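Local atomic coordinates of protein transport protein HOFQ (Aggregatibacter actinomycetemcomitans, PDB entry 2Y3M), a protein that probably serves in DNA uptake as a competence secretin, its extra-membranous part binding DNA and sharing a fold with type I KH domains. Residues P6-L12 and E69-F75; V120-L124 and L162-L166. All blocks are in the same frame, centred on the assembly; numbering follows the deposited sequence.

Contact 1: P6-L12 and E69-F75; sequences PVFSIRL and ENGIYYF
V7 and F75 exchange two backbone hydrogen bonds, V7 N to F75 O at 2.9 Å and F75 N to V7 O at 3.1 Å, both nearly straight. The next hydrogen-bonded pair is less even: Y73 N reaches S9 O at 2.7 Å, whereas the return bond from S9 N to Y73 O is bent and weak. Beyond it the register slips by one, R11 facing both N70 and G71 as in a beta bulge; a water bridges R11 N and G71 O, and N70 N bonds weakly to R11 O. On one face of the sheet Y74 CD1 lies over the centre of the F8 ring, 3.6 Å from F8 CE1, with the planes turned 39° apart. Y74 has CG anti to its own N (chi1 175°), which lays the ring alongside P6, Y74 OH being 3.4 Å from P6 CB. On the sheet face carrying V7, S9 and Y73, the F75 ring takes S9 CB at its edge, in plane, while Y73 CE2 lies 3.5 Å above one ring face, toward the rim. Residues 8-12 also form an antiparallel ladder with the second subunit, continuing the sheet across the interface, flanked by salt bridges from R11 to its D35 and E69 to its K62.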
ATOM      1  N   PRO B   6      19.381 -19.063 -15.081  1.00 55.71           N
ATOM      2  CA  PRO B   6      17.921 -18.906 -15.191  1.00 49.68           C
ATOM      3  C   PRO B   6      17.261 -18.241 -13.977  1.00 47.69           C
ATOM      4  O   PRO B   6      17.625 -18.527 -12.829  1.00 49.67           O
ATOM      5  CB  PRO B   6      17.420 -20.347 -15.352  1.00 47.14           C
ATOM      6  CG  PRO B   6      18.488 -21.194 -14.751  1.00 50.18           C
ATOM      7  CD  PRO B   6      19.778 -20.485 -15.046  1.00 55.54           C
ATOM      8  N   VAL B   7      16.297 -17.361 -14.251  1.00 44.81           N
ATOM      9  CA  VAL B   7      15.604 -16.595 -13.218  1.00 43.27           C
ATOM     10  C   VAL B   7      14.088 -16.699 -13.325  1.00 38.86           C
ATOM     11  O   VAL B   7      13.540 -16.882 -14.416  1.00 38.44           O
ATOM     12  CB  VAL B   7      15.982 -15.076 -13.244  1.00 47.31           C
ATOM     13  CG1 VAL B   7      17.457 -14.862 -12.910  1.00 54.35           C
ATOM     14  CG2 VAL B   7      15.611 -14.424 -14.584  1.00 47.99           C
ATOM     15  N   PHE B   8      13.421 -16.588 -12.180  1.00 37.78           N
ATOM     16  CA  PHE B   8      11.983 -16.374 -12.137  1.00 35.31           C
ATOM     17  C   PHE B   8      11.731 -14.871 -12.189  1.00 35.00           C
ATOM     18  O   PHE B   8      12.500 -14.078 -11.645  1.00 37.10           O
ATOM     19  CB  PHE B   8      11.373 -16.990 -10.878  1.00 36.70           C
ATOM     20  CG  PHE B   8      11.431 -18.497 -10.847  1.00 39.04           C
ATOM     21  CD1 PHE B   8      10.414 -19.258 -11.425  1.00 39.77           C
ATOM     22  CD2 PHE B   8      12.504 -19.157 -10.242  1.00 41.39           C
ATOM     23  CE1 PHE B   8      10.461 -20.654 -11.399  1.00 44.08           C
ATOM     24  CE2 PHE B   8      12.565 -20.550 -10.212  1.00 44.92           C
ATOM     25  CZ  PHE B   8      11.542 -21.302 -10.792  1.00 46.31           C
ATOM     26  N   SER B   9      10.656 -14.485 -12.861  1.00 34.21           N
ATOM     27  CA  SER B   9      10.346 -13.082 -13.086  1.00 34.92           C
ATOM     28  C   SER B   9       8.862 -12.840 -12.899  1.00 34.00           C
ATOM     29  O   SER B   9       8.039 -13.616 -13.376  1.00 34.93           O
ATOM     30  CB  SER B   9      10.755 -12.673 -14.494  1.00 38.15           C
ATOM     31  OG  SER B   9      10.864 -11.270 -14.586  1.00 42.06           O
ATOM     32  N   ILE B  10       8.526 -11.763 -12.195  1.00 33.78           N
ATOM     33  CA  ILE B  10       7.131 -11.383 -12.011  1.00 33.63           C
ATOM     34  C   ILE B  10       6.950  -9.862 -12.089  1.00 34.68           C
ATOM     35  O   ILE B  10       7.748  -9.089 -11.550  1.00 35.28           O
ATOM     36  CB  ILE B  10       6.537 -11.983 -10.705  1.00 33.73           C
ATOM     37  CG1 ILE B  10       5.026 -11.715 -10.615  1.00 35.63           C
ATOM     38  CG2 ILE B  10       7.301 -11.484  -9.480  1.00 33.93           C
ATOM     39  CD1 ILE B  10       4.329 -12.433  -9.471  1.00 38.84           C
ATOM     40  N   ARG B  11       5.906  -9.453 -12.799  1.00 36.55           N
ATOM     41  CA  ARG B  11       5.579  -8.048 -12.955  1.00 39.19           C
ATOM     42  C   ARG B  11       4.476  -7.655 -11.974  1.00 37.66           C
ATOM     43  O   ARG B  11       3.446  -8.322 -11.883  1.00 37.95           O
ATOM     44  CB  ARG B  11       5.174  -7.764 -14.404  1.00 45.07           C
ATOM     45  CG  ARG B  11       4.874  -6.303 -14.713  1.00 51.43           C
ATOM     46  CD  ARG B  11       4.830  -6.065 -16.218  1.00 61.68           C
ATOM     47  NE  ARG B  11       6.165  -6.125 -16.811  1.00 66.53           N
ATOM     48  CZ  ARG B  11       6.904  -5.059 -17.109  1.00 73.97           C
ATOM     49  NH1 ARG B  11       6.441  -3.835 -16.879  1.00 78.31           N
ATOM     50  NH2 ARG B  11       8.106  -5.212 -17.644  1.00 78.54           N
ATOM     51  N   LEU B  12       4.722  -6.587 -11.222  1.00 37.89           N
ATOM     52  CA  LEU B  12       3.717  -6.001 -10.342  1.00 38.00           C
ATOM     53  C   LEU B  12       3.239  -4.685 -10.939  1.00 41.57           C
ATOM     54  O   LEU B  12       4.026  -3.754 -11.129  1.00 44.59           O
ATOM     55  CB  LEU B  12       4.274  -5.770  -8.926  1.00 37.87           C
ATOM     56  CG  LEU B  12       4.794  -6.933  -8.065  1.00 37.36           C
ATOM     57  CD1 LEU B  12       5.127  -6.438  -6.659  1.00 40.47           C
ATOM     58  CD2 LEU B  12       3.795  -8.077  -7.990  1.00 37.25           C
ATOM     59  N   GLU B  69      -0.579  -8.807  -9.659  1.00 52.99           N
ATOM     60  CA  GLU B  69       0.501  -9.602 -10.215  1.00 51.98           C
ATOM     61  C   GLU B  69       0.045 -10.411 -11.421  1.00 55.56           C
ATOM     62  O   GLU B  69      -1.016 -11.042 -11.404  1.00 61.42           O
ATOM     63  CB  GLU B  69       1.138 -10.504  -9.147  1.00 53.81           C
ATOM     64  CG  GLU B  69       0.196 -10.989  -8.046  1.00 59.90           C
ATOM     65  CD  GLU B  69       0.830 -12.030  -7.132  1.00 65.82           C
ATOM     66  OE1 GLU B  69       1.647 -12.846  -7.611  1.00 66.56           O
ATOM     67  OE2 GLU B  69       0.496 -12.042  -5.929  1.00 70.48           O
ATOM     68  N   ASN B  70       0.852 -10.353 -12.475  1.00 56.13           N
ATOM     69  CA  ASN B  70       0.663 -11.176 -13.655  1.00 55.56           C
ATOM     70  C   ASN B  70       1.379 -12.509 -13.440  1.00 50.12           C
ATOM     71  O   ASN B  70       1.996 -12.715 -12.393  1.00 47.67           O
ATOM     72  CB  ASN B  70       1.187 -10.438 -14.891  1.00 60.11           C
ATOM     73  CG  ASN B  70       0.417  -9.148 -15.175  1.00 68.27           C
ATOM     74  OD1 ASN B  70       1.008  -8.074 -15.314  1.00 73.35           O
ATOM     75  ND2 ASN B  70      -0.910  -9.251 -15.247  1.00 70.40           N
ATOM     76  N   GLY B  71       1.292 -13.417 -14.406  1.00 50.05           N
ATOM     77  CA  GLY B  71       1.955 -14.715 -14.283  1.00 46.33           C
ATOM     78  C   GLY B  71       3.456 -14.609 -14.060  1.00 43.19           C
ATOM     79  O   GLY B  71       4.073 -13.590 -14.382  1.00 44.61           O
ATOM     80  N   ILE B  72       4.041 -15.661 -13.496  1.00 40.60           N
ATOM     81  CA  ILE B  72       5.490 -15.735 -13.326  1.00 38.94           C
ATOM     82  C   ILE B  72       6.146 -16.216 -14.623  1.00 39.17           C
ATOM     83  O   ILE B  72       5.617 -17.082 -15.323  1.00 40.12           O
ATOM     84  CB  ILE B  72       5.906 -16.627 -12.134  1.00 38.22           C
ATOM     85  CG1 ILE B  72       5.213 -16.181 -10.843  1.00 40.03           C
ATOM     86  CG2 ILE B  72       7.420 -16.601 -11.928  1.00 38.37           C
ATOM     87  CD1 ILE B  72       4.055 -17.063 -10.422  1.00 41.45           C
ATOM     88  N   TYR B  73       7.293 -15.625 -14.940  1.00 39.52           N
ATOM     89  CA  TYR B  73       8.024 -15.930 -16.155  1.00 40.90           C
ATOM     90  C   TYR B  73       9.380 -16.533 -15.767  1.00 39.02           C
ATOM     91  O   TYR B  73      10.103 -15.966 -14.951  1.00 39.39           O
ATOM     92  CB  TYR B  73       8.168 -14.639 -16.978  1.00 45.45           C
ATOM     93  CG  TYR B  73       8.706 -14.775 -18.390  1.00 50.98           C
ATOM     94  CD1 TYR B  73       8.182 -15.711 -19.287  1.00 54.46           C
ATOM     95  CD2 TYR B  73       9.717 -13.925 -18.848  1.00 57.02           C
ATOM     96  CE1 TYR B  73       8.676 -15.816 -20.598  1.00 60.36           C
ATOM     97  CE2 TYR B  73      10.217 -14.018 -20.152  1.00 62.66           C
ATOM     98  CZ  TYR B  73       9.693 -14.965 -21.020  1.00 64.09           C
ATOM     99  OH  TYR B  73      10.189 -15.057 -22.302  1.00 70.72           O
ATOM    100  N   TYR B  74       9.702 -17.698 -16.324  1.00 38.39           N
ATOM    101  CA  TYR B  74      10.969 -18.378 -16.036  1.00 37.65           C
ATOM    102  C   TYR B  74      11.797 -18.522 -17.314  1.00 39.74           C
ATOM    103  O   TYR B  74      11.393 -19.203 -18.257  1.00 41.01           O
ATOM    104  CB  TYR B  74      10.715 -19.738 -15.367  1.00 37.37           C
ATOM    105  CG  TYR B  74      11.959 -20.577 -15.140  1.00 38.79           C
ATOM    106  CD1 TYR B  74      12.846 -20.293 -14.091  1.00 39.39           C
ATOM    107  CD2 TYR B  74      12.247 -21.657 -15.973  1.00 40.00           C
ATOM    108  CE1 TYR B  74      13.994 -21.071 -13.891  1.00 41.96           C
ATOM    109  CE2 TYR B  74      13.387 -22.436 -15.785  1.00 42.22           C
ATOM    110  CZ  TYR B  74      14.256 -22.140 -14.749  1.00 43.41           C
ATOM    111  OH  TYR B  74      15.374 -22.931 -14.580  1.00 46.57           O
ATOM    112  N   PHE B  75      12.955 -17.865 -17.339  1.00 41.29           N
ATOM    113  CA  PHE B  75      13.765 -17.767 -18.550  1.00 44.79           C
ATOM    114  C   PHE B  75      15.229 -17.518 -18.205  1.00 47.22           C
ATOM    115  O   PHE B  75      15.560 -17.245 -17.047  1.00 47.21           O
ATOM    116  CB  PHE B  75      13.229 -16.640 -19.450  1.00 48.54           C
ATOM    117  CG  PHE B  75      13.496 -15.251 -18.922  1.00 50.73           C
ATOM    118  CD1 PHE B  75      12.814 -14.766 -17.807  1.00 48.47           C
ATOM    119  CD2 PHE B  75      14.430 -14.426 -19.547  1.00 56.89           C
ATOM    120  CE1 PHE B  75      13.063 -13.482 -17.321  1.00 52.28           C
ATOM    121  CE2 PHE B  75      14.682 -13.142 -19.071  1.00 61.20           C
ATOM    122  CZ  PHE B  75      13.999 -12.670 -17.956  1.00 59.25           C
TER
HETATM  123  O   HOH W   1       5.440 -11.128 -14.882  1.00 44.05           O

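Contact 2: V120-L124 and L162-L166; sequences VMKSL and LIKEL
L124 pushes its CD2 methyl against the branch of L162, 3.5 Å from L162 CG, the two side chains running antiparallel alongside each other. Its other methyl turns to a second neighbour: L124 CD1 is 3.8 Å from I163 CG1, the isoleucine side chain lying roughly perpendicular to it. The fork straddles two successive residues of the C-terminal helix. L166 closes the group from one turn further on, its CD1 lying 3.8 Å from L124 CD2 and also meeting V120. In V120, CG1 is anti to the backbone N (chi1 177°), and this methyl reaches I163 CG1 at 3.9 Å. S123 adds a polar atom at the margin, where its OG rests 3.5 Å from L166 CD2 as a van der Waals neighbour. The helical segments run at 123° to one another with their axes 10.6 Å apart, so the touching is done by side-chain ends. Beneath them L147, on strand 146-151, packs against both V120 and I163, giving the two helices a common floor on the sheet. The join is an apolar seam within the secretin short domain, buried at V120 and I163, more open toward L162 and S123, and held by side-chain fit without directional bonds.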
ATOM      1  N   VAL B 120       5.199 -27.523  -8.860  1.00 38.99           N
ATOM      2  CA  VAL B 120       5.794 -28.272  -9.968  1.00 36.88           C
ATOM      3  C   VAL B 120       7.112 -27.620 -10.389  1.00 36.04           C
ATOM      4  O   VAL B 120       8.130 -28.304 -10.534  1.00 36.84           O
ATOM      5  CB  VAL B 120       4.838 -28.364 -11.178  1.00 35.13           C
ATOM      6  CG1 VAL B 120       5.500 -29.078 -12.358  1.00 33.65           C
ATOM      7  CG2 VAL B 120       3.561 -29.081 -10.789  1.00 36.77           C
ATOM      8  N   MET B 121       7.085 -26.297 -10.550  1.00 35.11           N
ATOM      9  CA  MET B 121       8.268 -25.524 -10.922  1.00 35.11           C
ATOM     10  C   MET B 121       9.409 -25.611  -9.911  1.00 37.43           C
ATOM     11  O   MET B 121      10.569 -25.654 -10.301  1.00 37.87           O
ATOM     12  CB  MET B 121       7.903 -24.064 -11.203  1.00 35.21           C
ATOM     13  CG  MET B 121       7.194 -23.872 -12.537  1.00 33.48           C
ATOM     14  SD  MET B 121       8.182 -24.388 -13.965  1.00 32.67           S
ATOM     15  CE  MET B 121       9.326 -23.022 -14.119  1.00 33.44           C
ATOM     16  N   LYS B 122       9.082 -25.643  -8.623  1.00 39.74           N
ATOM     17  CA  LYS B 122      10.099 -25.840  -7.590  1.00 42.85           C
ATOM     18  C   LYS B 122      10.730 -27.223  -7.704  1.00 43.53           C
ATOM     19  O   LYS B 122      11.942 -27.374  -7.581  1.00 45.56           O
ATOM     20  CB  LYS B 122       9.510 -25.653  -6.193  1.00 46.46           C
ATOM     21  CG  LYS B 122       9.171 -24.222  -5.847  1.00 47.61           C
ATOM     22  CD  LYS B 122       8.550 -24.152  -4.473  1.00 52.41           C
ATOM     23  CE  LYS B 122       7.514 -23.055  -4.406  1.00 53.54           C
ATOM     24  NZ  LYS B 122       6.753 -23.109  -3.125  1.00 59.09           N
ATOM     25  N   SER B 123       9.895 -28.228  -7.937  1.00 42.91           N
ATOM     26  CA  SER B 123      10.361 -29.597  -8.141  1.00 44.34           C
ATOM     27  C   SER B 123      11.237 -29.701  -9.396  1.00 42.58           C
ATOM     28  O   SER B 123      12.337 -30.250  -9.341  1.00 45.28           O
ATOM     29  CB  SER B 123       9.166 -30.554  -8.225  1.00 44.46           C
ATOM     30  OG  SER B 123       9.599 -31.894  -8.370  1.00 47.66           O
ATOM     31  N   LEU B 124      10.755 -29.149 -10.511  1.00 39.12           N
ATOM     32  CA  LEU B 124      11.482 -29.177 -11.786  1.00 38.61           C
ATOM     33  C   LEU B 124      12.822 -28.442 -11.752  1.00 39.94           C
ATOM     34  O   LEU B 124      13.793 -28.897 -12.353  1.00 41.90           O
ATOM     35  CB  LEU B 124      10.636 -28.581 -12.915  1.00 35.98           C
ATOM     36  CG  LEU B 124       9.322 -29.219 -13.373  1.00 35.34           C
ATOM     37  CD1 LEU B 124       8.647 -28.318 -14.393  1.00 34.11           C
ATOM     38  CD2 LEU B 124       9.549 -30.588 -13.956  1.00 37.12           C
ATOM     39  N   LEU B 162       7.559 -35.022 -17.692  1.00 40.04           N
ATOM     40  CA  LEU B 162       7.881 -34.861 -16.272  1.00 40.18           C
ATOM     41  C   LEU B 162       6.754 -34.161 -15.492  1.00 40.14           C
ATOM     42  O   LEU B 162       6.429 -34.557 -14.368  1.00 41.36           O
ATOM     43  CB  LEU B 162       9.203 -34.116 -16.115  1.00 40.58           C
ATOM     44  CG  LEU B 162       9.896 -34.010 -14.754  1.00 43.04           C
ATOM     45  CD1 LEU B 162       9.905 -35.314 -13.956  1.00 45.51           C
ATOM     46  CD2 LEU B 162      11.312 -33.498 -14.978  1.00 45.77           C
ATOM     47  N   ILE B 163       6.150 -33.146 -16.107  1.00 39.57           N
ATOM     48  CA  ILE B 163       5.077 -32.385 -15.477  1.00 40.26           C
ATOM     49  C   ILE B 163       3.846 -33.252 -15.247  1.00 42.36           C
ATOM     50  O   ILE B 163       3.214 -33.170 -14.193  1.00 43.73           O
ATOM     51  CB  ILE B 163       4.719 -31.125 -16.293  1.00 40.83           C
ATOM     52  CG1 ILE B 163       5.820 -30.075 -16.125  1.00 40.10           C
ATOM     53  CG2 ILE B 163       3.361 -30.559 -15.866  1.00 42.14           C
ATOM     54  CD1 ILE B 163       5.808 -28.988 -17.171  1.00 42.19           C
ATOM     55  N   LYS B 164       3.532 -34.097 -16.225  1.00 43.70           N
ATOM     56  CA  LYS B 164       2.386 -34.989 -16.130  1.00 47.18           C
ATOM     57  C   LYS B 164       2.551 -36.089 -15.079  1.00 48.30           C
ATOM     58  O   LYS B 164       1.557 -36.581 -14.540  1.00 52.01           O
ATOM     59  CB  LYS B 164       2.022 -35.554 -17.506  1.00 50.07           C
ATOM     60  CG  LYS B 164       1.373 -34.501 -18.411  1.00 53.29           C
ATOM     61  CD  LYS B 164       0.675 -35.097 -19.619  1.00 60.07           C
ATOM     62  CE  LYS B 164      -0.189 -34.034 -20.291  1.00 65.44           C
ATOM     63  NZ  LYS B 164      -0.807 -34.506 -21.559  1.00 73.53           N
ATOM     64  N   GLU B 165       3.797 -36.457 -14.778  1.00 46.43           N
ATOM     65  CA  GLU B 165       4.071 -37.381 -13.676  1.00 49.09           C
ATOM     66  C   GLU B 165       3.905 -36.698 -12.325  1.00 50.38           C
ATOM     67  O   GLU B 165       3.455 -37.315 -11.361  1.00 54.79           O
ATOM     68  CB  GLU B 165       5.476 -37.994 -13.778  1.00 48.54           C
ATOM     69  CG  GLU B 165       5.663 -39.014 -14.897  1.00 49.00           C
ATOM     70  CD  GLU B 165       4.488 -39.988 -15.058  1.00 52.80           C
ATOM     71  OE1 GLU B 165       3.974 -40.529 -14.048  1.00 56.29           O
ATOM     72  OE2 GLU B 165       4.094 -40.220 -16.216  1.00 52.98           O
ATOM     73  N   LEU B 166       4.275 -35.422 -12.266  1.00 47.58           N
ATOM     74  CA  LEU B 166       4.200 -34.650 -11.029  1.00 49.22           C
ATOM     75  C   LEU B 166       2.781 -34.175 -10.734  1.00 50.88           C
ATOM     76  O   LEU B 166       2.472 -33.789  -9.605  1.00 53.93           O
ATOM     77  CB  LEU B 166       5.147 -33.449 -11.089  1.00 46.75           C
ATOM     78  CG  LEU B 166       6.658 -33.682 -10.999  1.00 46.90           C
ATOM     79  CD1 LEU B 166       7.395 -32.435 -11.460  1.00 43.85           C
ATOM     80  CD2 LEU B 166       7.082 -34.069  -9.590  1.00 50.94           C
TER

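Overall arrangement
From the N terminus, strand 6-14 leads away into the region of helices 18-26 and 51-63 and the hairpin of strands 31-36 and 42-48, and the chain returns along strand 67-76, where contact 1 closes this long excursion. Only afterwards does contact 2 open: helix 117-125 is followed by strands 137-141 and 146-151, and helix 153-166 comes back beside it. The loops are therefore in series, neither nested nor crossed, with centres about 18 Å apart. They nevertheless meet, because M121 CE packs on F8 and Y74. Strand 67-76 pairs with 137-141, so the strands of contact 1 extend the sheet on which the helices of contact 2 lie.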